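Local coordinates for putative uncharacterized protein (Chaetomium thermophilum, PDB 4XRI), which belongs to the importin-beta family of nuclear transport receptors, probably binds a small GTPase and carries protein cargo into the nucleus, at residues Asp606-Met609 and Gln610-Gln614; Glu627-Phe630 and Ala631-Ala635. The protein carries 2 engineered substitutions. One frame throughout, in Å; residues are numbered along the deposited sequence.

Contact 1 (606-614) comes first along the chain and lies wholly on helix 605-616. Contact 2 (627-635) follows on the next helix, 625-640. The two are in series. Each joins residues about one turn apart on a single helix, so neither closes a loop, and they neither nest nor cross. Their centres are about 11 Å apart, and they meet mainly through side chains. Leu612 CD1 of contact 1 packs 3.6 Å from Ile633 CG1 of contact 2. Val629 lies against Leu612, and Met609 reaches Ile633. Together they tie two successive helices of the importin-beta solenoid to each other.

Contact 1: Asp606-Met609 and Gln610-Gln614; sequences DRIM and QVLLQ
Ile608 and Leu612 stand one turn apart on helix 605-616 and run alongside each other from the same face of the helix. The touching atoms are Ile608 CG2 and Leu612 CD1, 3.7 Å apart. The chi1 of Ile608 (-71°) sets CG2 anti to the backbone N, so this methyl branch, not CG1, faces Leu612. CG1 lies beside the backbone N and carries CD1 away from Leu612. In the next pair, the Met609 chain passes across Leu613 at a slant. It is bent at both chi2 (-53°) and chi3 (-67°). The bends turn the terminal methyl toward the following turn, with Met609 CE 4.1 Å from Leu613 CG. Val611 meets the backbone instead: its CG1 sits 3.2 Å from Ile608 O.

The main chain underneath is regular. Leu612 N donates a hydrogen bond to Ile608 O at 3.0 Å, and Leu613 N donates one to Met609 O, also at 3.0 Å. Gln610 and Val611 repeat this pattern with Asp606 and Arg607.

Ile608 touches Leu557 of helix 546-567, Leu612 and Met609 pack on helix 625-640, and Met609 and Leu613 share Phe651 of helix 648-660. Arg607 forms a salt bridge with Glu561. Asp606 OD1 accepts a hydrogen bond from Tyr647 and forms a salt bridge with Lys646. The i to i+4 pairs are ordinary alpha-helical neighbours. Packing one helix against helices before and after it in the chain is characteristic of an alpha solenoid of HEAT-type repeats.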
loop_
_atom_site.group_PDB
_atom_site.type_symbol
_atom_site.label_atom_id
_atom_site.label_comp_id
_atom_site.label_asym_id
_atom_site.label_seq_id
_atom_site.Cartn_x
_atom_site.Cartn_y
_atom_site.Cartn_z
ATOM N N ASP A 606 -13.824 -16.879 31.752
ATOM C CA ASP A 606 -14.066 -18.297 31.490
ATOM C C ASP A 606 -14.928 -18.510 30.249
ATOM O O ASP A 606 -14.614 -19.343 29.398
ATOM C CB ASP A 606 -14.729 -18.960 32.698
ATOM C CG ASP A 606 -13.753 -19.217 33.834
ATOM O OD1 ASP A 606 -12.615 -18.701 33.780
ATOM O OD2 ASP A 606 -14.132 -19.936 34.783
ATOM N N ARG A 607 -16.015 -17.752 30.160
ATOM C CA ARG A 607 -16.924 -17.838 29.025
ATOM C C ARG A 607 -16.232 -17.429 27.730
ATOM O O ARG A 607 -16.422 -18.053 26.686
ATOM C CB ARG A 607 -18.154 -16.962 29.264
ATOM C CG ARG A 607 -19.227 -17.099 28.198
ATOM C CD ARG A 607 -20.463 -16.300 28.562
ATOM N NE ARG A 607 -21.564 -16.556 27.639
ATOM C CZ ARG A 607 -22.767 -15.999 27.737
ATOM N NH1 ARG A 607 -23.025 -15.150 28.722
ATOM N NH2 ARG A 607 -23.710 -16.291 26.852
ATOM N N ILE A 608 -15.425 -16.376 27.812
ATOM C CA ILE A 608 -14.696 -15.867 26.657
ATOM C C ILE A 608 -13.741 -16.913 26.089
ATOM O O ILE A 608 -13.784 -17.222 24.900
ATOM C CB ILE A 608 -13.902 -14.595 27.011
ATOM C CG1 ILE A 608 -14.852 -13.418 27.232
ATOM C CG2 ILE A 608 -12.911 -14.257 25.911
ATOM C CD1 ILE A 608 -14.161 -12.149 27.687
ATOM N N MET A 609 -12.888 -17.468 26.943
ATOM C CA MET A 609 -11.913 -18.459 26.502
ATOM C C MET A 609 -12.574 -19.745 26.014
ATOM O O MET A 609 -12.067 -20.403 25.107
ATOM C CB MET A 609 -10.924 -18.777 27.625
ATOM C CG MET A 609 -9.939 -17.649 27.907
ATOM S SD MET A 609 -9.061 -17.107 26.423
ATOM C CE MET A 609 -8.072 -18.554 26.071
ATOM N N GLN A 610 -13.704 -20.104 26.614
ATOM C CA GLN A 610 -14.414 -21.318 26.217
ATOM C C GLN A 610 -14.885 -21.241 24.767
ATOM O O GLN A 610 -14.667 -22.168 23.990
ATOM C CB GLN A 610 -15.607 -21.580 27.141
ATOM C CG GLN A 610 -16.432 -22.807 26.777
ATOM C CD GLN A 610 -15.801 -24.105 27.244
ATOM O OE1 GLN A 610 -14.756 -24.102 27.895
ATOM N NE2 GLN A 610 -16.439 -25.224 26.918
ATOM N N VAL A 611 -15.518 -20.131 24.400
ATOM C CA VAL A 611 -16.055 -19.990 23.051
ATOM C C VAL A 611 -14.942 -19.715 22.042
ATOM O O VAL A 611 -14.995 -20.188 20.909
ATOM C CB VAL A 611 -17.129 -18.870 22.969
ATOM C CG1 VAL A 611 -16.539 -17.504 23.279
ATOM C CG2 VAL A 611 -17.794 -18.864 21.602
ATOM N N LEU A 612 -13.917 -18.979 22.464
ATOM C CA LEU A 612 -12.827 -18.620 21.564
ATOM C C LEU A 612 -11.993 -19.837 21.186
ATOM O O LEU A 612 -11.568 -19.972 20.040
ATOM C CB LEU A 612 -11.931 -17.547 22.188
ATOM C CG LEU A 612 -12.493 -16.123 22.215
ATOM C CD1 LEU A 612 -11.432 -15.141 22.693
ATOM C CD2 LEU A 612 -13.027 -15.722 20.843
ATOM N N LEU A 613 -11.757 -20.721 22.151
ATOM C CA LEU A 613 -10.996 -21.935 21.884
ATOM C C LEU A 613 -11.817 -22.923 21.061
ATOM O O LEU A 613 -11.279 -23.638 20.217
ATOM C CB LEU A 613 -10.534 -22.587 23.189
ATOM C CG LEU A 613 -9.434 -21.837 23.942
ATOM C CD1 LEU A 613 -8.911 -22.666 25.108
ATOM C CD2 LEU A 613 -8.304 -21.456 23.003
ATOM N N GLN A 614 -13.122 -22.957 21.315
ATOM C CA GLN A 614 -14.030 -23.802 20.546
ATOM C C GLN A 614 -14.077 -23.370 19.084
ATOM O O GLN A 614 -14.200 -24.202 18.185
ATOM C CB GLN A 614 -15.437 -23.770 21.148
ATOM C CG GLN A 614 -15.623 -24.709 22.327
ATOM C CD GLN A 614 -16.999 -24.603 22.952
ATOM O OE1 GLN A 614 -17.613 -23.537 22.955
ATOM N NE2 GLN A 614 -17.495 -25.715 23.478
#

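Contact 2: Glu627-Phe630 and Ala631-Ala635; sequences EGVF and AAISA
Val629 CG1 meets Ile633 CD1 at 3.7 Å, the apolar side-chain contact between these two segments of helix 625-640. The two side chains project in a common direction, flank against flank. Chi1 of Val629 (170°) places CG1 anti to the backbone N, on the flank that Ile633 reaches. Ile633 extends beyond CG1 with chi2 near 174°, and its CD1 arrives next to the valine methyl.

Contacts of side-chain carbons with backbone carbonyl oxygens come next. Ile633 CG1 lies 3.2 Å from Val629 O, the same oxygen that takes the hydrogen bond from Ile633 N. The small methyls of Ala631 and Ala632 also rest on the preceding turn. Ala631 CB is 3.5 Å from Glu627 O, and Ala632 CB is the same distance, 3.5 Å, from Val629 O.

Hydrogen bonds across the two segments are all of the backbone i to i+4 kind. Ser634 N to Phe630 O is the shortest, at 2.8 Å, with an N-H...O angle of 160°. Ile633 N to Val629 O follows at 2.9 Å. The backbone N atoms of Ala631 and Ala632 donate hydrogen bonds to the carbonyl oxygens of Glu627 and Gly628.

Polar side chains find their partners on helix 665-682. Glu627 OE2 is hydrogen-bonded to Ser666, and Ser634 OG to Asp677. Phe630 packs on Met670 and Leu674 of that helix, and also on Leu655 and Ala658 of helix 648-660. Ala631, Ala635 and Val629 touch helix 573-597; Val629 and Ile633 also meet Leu612 of helix 605-616. Helix 625-640 is thus packed against two helices before it and two after it in the chain, as expected of a helix within a HEAT-repeat stack.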
loop_
_atom_site.group_PDB
_atom_site.type_symbol
_atom_site.label_atom_id
_atom_site.label_comp_id
_atom_site.label_asym_id
_atom_site.label_seq_id
_atom_site.Cartn_x
_atom_site.Cartn_y
_atom_site.Cartn_z
ATOM N N GLU A 627 -6.952 -15.350 13.497
ATOM C CA GLU A 627 -6.223 -14.127 13.804
ATOM C C GLU A 627 -7.054 -13.201 14.686
ATOM O O GLU A 627 -6.530 -12.567 15.600
ATOM C CB GLU A 627 -5.818 -13.416 12.511
ATOM C CG GLU A 627 -4.921 -12.212 12.714
ATOM C CD GLU A 627 -4.188 -11.825 11.444
ATOM O OE1 GLU A 627 -3.625 -10.712 11.393
ATOM O OE2 GLU A 627 -4.173 -12.642 10.499
ATOM N N GLY A 628 -8.353 -13.135 14.409
ATOM C CA GLY A 628 -9.267 -12.337 15.204
ATOM C C GLY A 628 -9.424 -12.903 16.601
ATOM O O GLY A 628 -9.491 -12.161 17.580
ATOM N N VAL A 629 -9.484 -14.228 16.691
ATOM C CA VAL A 629 -9.560 -14.913 17.976
ATOM C C VAL A 629 -8.315 -14.636 18.815
ATOM O O VAL A 629 -8.412 -14.330 20.006
ATOM C CB VAL A 629 -9.723 -16.439 17.793
ATOM C CG1 VAL A 629 -9.549 -17.158 19.120
ATOM C CG2 VAL A 629 -11.080 -16.758 17.174
ATOM N N PHE A 630 -7.151 -14.741 18.183
ATOM C CA PHE A 630 -5.881 -14.496 18.860
ATOM C C PHE A 630 -5.781 -13.063 19.377
ATOM O O PHE A 630 -5.268 -12.817 20.470
ATOM C CB PHE A 630 -4.713 -14.800 17.920
ATOM C CG PHE A 630 -4.216 -16.217 18.012
ATOM C CD1 PHE A 630 -5.085 -17.282 17.842
ATOM C CD2 PHE A 630 -2.882 -16.482 18.269
ATOM C CE1 PHE A 630 -4.634 -18.586 17.930
ATOM C CE2 PHE A 630 -2.424 -17.783 18.357
ATOM C CZ PHE A 630 -3.299 -18.836 18.188
ATOM N N ALA A 631 -6.290 -12.124 18.585
ATOM C CA ALA A 631 -6.284 -10.715 18.959
ATOM C C ALA A 631 -7.145 -10.481 20.194
ATOM O O ALA A 631 -6.786 -9.699 21.078
ATOM C CB ALA A 631 -6.770 -9.857 17.804
ATOM N N ALA A 632 -8.277 -11.176 20.247
ATOM C CA ALA A 632 -9.188 -11.091 21.383
ATOM C C ALA A 632 -8.576 -11.736 22.626
ATOM O O ALA A 632 -8.717 -11.222 23.735
ATOM C CB ALA A 632 -10.516 -11.743 21.047
ATOM N N ILE A 633 -7.891 -12.859 22.430
ATOM C CA ILE A 633 -7.234 -13.556 23.530
ATOM C C ILE A 633 -6.089 -12.715 24.093
ATOM O O ILE A 633 -5.901 -12.632 25.310
ATOM C CB ILE A 633 -6.699 -14.930 23.083
ATOM C CG1 ILE A 633 -7.861 -15.868 22.754
ATOM C CG2 ILE A 633 -5.825 -15.548 24.166
ATOM C CD1 ILE A 633 -7.430 -17.195 22.175
ATOM N N SER A 634 -5.333 -12.088 23.196
ATOM C CA SER A 634 -4.261 -11.180 23.587
ATOM C C SER A 634 -4.796 -10.061 24.470
ATOM O O SER A 634 -4.176 -9.691 25.469
ATOM C CB SER A 634 -3.575 -10.590 22.353
ATOM O OG SER A 634 -2.705 -9.531 22.712
ATOM N N ALA A 635 -5.954 -9.533 24.089
ATOM C CA ALA A 635 -6.627 -8.493 24.859
ATOM C C ALA A 635 -6.973 -8.994 26.256
ATOM O O ALA A 635 -6.746 -8.303 27.250
ATOM C CB ALA A 635 -7.877 -8.028 24.142
#